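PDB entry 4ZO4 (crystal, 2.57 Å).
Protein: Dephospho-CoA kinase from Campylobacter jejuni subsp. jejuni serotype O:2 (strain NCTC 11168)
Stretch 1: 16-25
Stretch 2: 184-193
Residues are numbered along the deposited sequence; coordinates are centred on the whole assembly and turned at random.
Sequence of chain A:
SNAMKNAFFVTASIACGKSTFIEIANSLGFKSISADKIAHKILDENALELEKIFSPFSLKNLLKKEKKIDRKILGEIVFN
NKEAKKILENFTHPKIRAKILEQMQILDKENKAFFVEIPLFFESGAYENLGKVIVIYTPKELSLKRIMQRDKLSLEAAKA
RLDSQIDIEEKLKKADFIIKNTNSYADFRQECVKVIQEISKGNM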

# COMPACT_ATOMS: atom_id res chain seq x y z
N CYS A 16 -9.69 18.81 -18.43
CA CYS A 16 -10.31 19.51 -19.54
C CYS A 16 -10.20 18.71 -20.83
O CYS A 16 -11.02 18.87 -21.72
CB CYS A 16 -9.72 20.92 -19.70
SG CYS A 16 -8.05 21.01 -20.40
N GLY A 17 -9.20 17.84 -20.93
CA GLY A 17 -9.07 16.95 -22.08
C GLY A 17 -10.29 16.05 -22.22
O GLY A 17 -10.86 15.88 -23.30
N LYS A 18 -10.70 15.50 -21.09
CA LYS A 18 -11.82 14.60 -21.00
C LYS A 18 -13.18 15.30 -21.27
O LYS A 18 -14.08 14.73 -21.90
CB LYS A 18 -11.82 14.07 -19.58
CG LYS A 18 -12.67 12.86 -19.31
CD LYS A 18 -12.43 12.34 -17.89
CE LYS A 18 -12.56 13.42 -16.81
NZ LYS A 18 -12.90 12.86 -15.48
N SER A 19 -13.33 16.52 -20.75
CA SER A 19 -14.63 17.21 -20.76
C SER A 19 -14.89 17.85 -22.11
O SER A 19 -16.05 17.98 -22.54
CB SER A 19 -14.65 18.28 -19.69
OG SER A 19 -13.56 19.15 -19.88
N THR A 20 -13.83 18.29 -22.76
CA THR A 20 -13.92 18.82 -24.11
C THR A 20 -14.30 17.71 -25.10
O THR A 20 -15.23 17.90 -25.89
CB THR A 20 -12.60 19.47 -24.54
OG1 THR A 20 -12.47 20.75 -23.89
CG2 THR A 20 -12.56 19.65 -26.05
N PHE A 21 -13.62 16.56 -25.05
CA PHE A 21 -13.98 15.43 -25.91
C PHE A 21 -15.41 15.02 -25.70
O PHE A 21 -16.05 14.49 -26.61
CB PHE A 21 -13.11 14.22 -25.66
CG PHE A 21 -13.44 13.06 -26.55
CD1 PHE A 21 -12.65 12.76 -27.64
CD2 PHE A 21 -14.54 12.26 -26.30
CE1 PHE A 21 -12.96 11.70 -28.47
CE2 PHE A 21 -14.86 11.20 -27.12
CZ PHE A 21 -14.06 10.91 -28.20
N ILE A 22 -15.92 15.26 -24.50
CA ILE A 22 -17.33 14.98 -24.17
C ILE A 22 -18.30 16.08 -24.61
O ILE A 22 -19.40 15.79 -25.08
CB ILE A 22 -17.49 14.68 -22.67
CG1 ILE A 22 -16.84 13.31 -22.35
CG2 ILE A 22 -18.95 14.73 -22.23
CD1 ILE A 22 -17.55 12.12 -22.96
N GLU A 23 -17.89 17.34 -24.47
CA GLU A 23 -18.69 18.45 -24.97
C GLU A 23 -18.92 18.29 -26.47
O GLU A 23 -20.03 18.45 -26.97
CB GLU A 23 -18.01 19.78 -24.67
CG GLU A 23 -18.62 20.95 -25.44
CD GLU A 23 -20.14 20.98 -25.33
OE1 GLU A 23 -20.65 21.15 -24.20
OE2 GLU A 23 -20.82 20.83 -26.37
N ILE A 24 -17.85 17.95 -27.19
CA ILE A 24 -17.91 17.71 -28.63
C ILE A 24 -18.70 16.43 -28.98
O ILE A 24 -19.44 16.41 -29.95
CB ILE A 24 -16.47 17.69 -29.21
CG1 ILE A 24 -15.87 19.12 -29.12
CG2 ILE A 24 -16.44 17.15 -30.63
CD1 ILE A 24 -14.35 19.19 -29.05
N ALA A 25 -18.55 15.37 -28.20
CA ALA A 25 -19.30 14.14 -28.47
C ALA A 25 -20.82 14.33 -28.31
O ALA A 25 -21.62 13.76 -29.07
CB ALA A 25 -18.81 13.04 -27.57
N SER A 184 -2.49 23.62 -29.93
CA SER A 184 -3.51 24.55 -29.45
C SER A 184 -4.88 23.94 -29.14
O SER A 184 -5.16 22.79 -29.51
CB SER A 184 -3.73 25.64 -30.51
OG SER A 184 -4.37 25.08 -31.65
N TYR A 185 -5.73 24.74 -28.51
CA TYR A 185 -7.11 24.35 -28.20
C TYR A 185 -7.80 23.86 -29.45
O TYR A 185 -8.33 22.75 -29.51
CB TYR A 185 -7.89 25.57 -27.67
CG TYR A 185 -8.53 25.38 -26.32
CD1 TYR A 185 -8.22 26.22 -25.25
CD2 TYR A 185 -9.46 24.36 -26.10
CE1 TYR A 185 -8.80 26.06 -24.01
CE2 TYR A 185 -10.05 24.19 -24.86
CZ TYR A 185 -9.71 25.05 -23.82
OH TYR A 185 -10.29 24.90 -22.58
N ALA A 186 -7.76 24.73 -30.45
CA ALA A 186 -8.50 24.58 -31.70
C ALA A 186 -8.17 23.27 -32.37
O ALA A 186 -9.05 22.51 -32.78
CB ALA A 186 -8.14 25.74 -32.62
N ASP A 187 -6.87 23.02 -32.48
CA ASP A 187 -6.36 21.81 -33.10
C ASP A 187 -6.82 20.57 -32.32
O ASP A 187 -7.17 19.55 -32.90
CB ASP A 187 -4.84 21.89 -33.15
CG ASP A 187 -4.22 20.85 -34.05
OD1 ASP A 187 -4.50 20.91 -35.26
OD2 ASP A 187 -3.43 20.00 -33.55
N PHE A 188 -6.82 20.65 -30.99
CA PHE A 188 -7.28 19.53 -30.19
C PHE A 188 -8.73 19.21 -30.51
O PHE A 188 -9.07 18.05 -30.70
CB PHE A 188 -7.11 19.81 -28.69
CG PHE A 188 -7.84 18.83 -27.82
CD1 PHE A 188 -7.61 17.46 -27.95
CD2 PHE A 188 -8.74 19.27 -26.85
CE1 PHE A 188 -8.28 16.54 -27.15
CE2 PHE A 188 -9.42 18.36 -26.06
CZ PHE A 188 -9.19 16.99 -26.21
N ARG A 189 -9.57 20.25 -30.58
CA ARG A 189 -10.99 20.07 -30.88
C ARG A 189 -11.24 19.38 -32.22
O ARG A 189 -12.18 18.61 -32.36
CB ARG A 189 -11.75 21.41 -30.91
CG ARG A 189 -11.52 22.33 -29.72
CD ARG A 189 -12.59 23.41 -29.58
NE ARG A 189 -12.17 24.38 -28.58
CZ ARG A 189 -12.94 24.92 -27.63
NH1 ARG A 189 -14.22 24.61 -27.52
NH2 ARG A 189 -12.40 25.78 -26.77
N GLN A 190 -10.41 19.69 -33.22
CA GLN A 190 -10.60 19.11 -34.54
C GLN A 190 -10.41 17.61 -34.43
O GLN A 190 -11.22 16.83 -34.97
CB GLN A 190 -9.61 19.68 -35.57
CG GLN A 190 -10.07 19.53 -37.02
CD GLN A 190 -8.91 19.50 -38.01
OE1 GLN A 190 -8.77 20.38 -38.86
NE2 GLN A 190 -8.09 18.48 -37.90
N GLU A 191 -9.34 17.24 -33.71
CA GLU A 191 -8.94 15.83 -33.58
C GLU A 191 -10.07 15.01 -32.97
O GLU A 191 -10.35 13.89 -33.41
CB GLU A 191 -7.65 15.69 -32.76
CG GLU A 191 -7.12 14.26 -32.62
CD GLU A 191 -6.78 13.59 -33.94
OE1 GLU A 191 -6.14 14.25 -34.79
OE2 GLU A 191 -7.13 12.39 -34.13
N CYS A 192 -10.72 15.56 -31.95
CA CYS A 192 -11.86 14.88 -31.38
C CYS A 192 -12.84 14.50 -32.47
O CYS A 192 -13.25 13.33 -32.58
CB CYS A 192 -12.50 15.75 -30.31
SG CYS A 192 -11.37 16.02 -28.92
N VAL A 193 -13.18 15.47 -33.31
CA VAL A 193 -14.16 15.27 -34.36
C VAL A 193 -13.68 14.19 -35.35
O VAL A 193 -14.47 13.33 -35.75
CB VAL A 193 -14.52 16.59 -35.09
CG1 VAL A 193 -15.62 16.35 -36.11
CG2 VAL A 193 -14.97 17.64 -34.08

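Two helices far apart in sequence can pack without a single hydrogen bond between them, relying mainly on the fit of side chains, with one backbone carbonyl taking part, and this pair in dephospho-CoA kinase illustrates the principle. Their axes approach to 9.6 Å and cross at -54°. Ser184 stands just before the second helix, and its OG caps it by accepting a weak bond from Asp187 N at 3.3 Å. Tyr185 starts sideways, but its ring swings nearer, so that Thr20 OG1 lies at the ring edge, 4.3 Å from Tyr185 CE2. Helical periodicity next brings Phe188 inward. Its CZ lies 3.5 Å from Gly17 O, which sits near the ring plane, while its CE2 meets Thr20 CG2 at 3.4 Å. Both branches of Thr20 thus face the second helix, and Thr20 OG1 also makes a weak hydrogen bond to Cys16 O at 3.2 Å within its own helix. Arg189 contributes its aliphatic base: CB lies 3.9 Å from Ile24 CD1. One turn beyond Phe188, Cys192 marks the tightest backbone approach, its CA 5.9 Å from Phe21 CA. Here a compact side chain fits between larger ones, with SG 3.7 Å from Phe21 CD1, oblique to the ring, and CB 4.1 Å from Ile24 CD1. Val193 extends the apolar patch, its CG2 3.8 Å from Ile24 CG2.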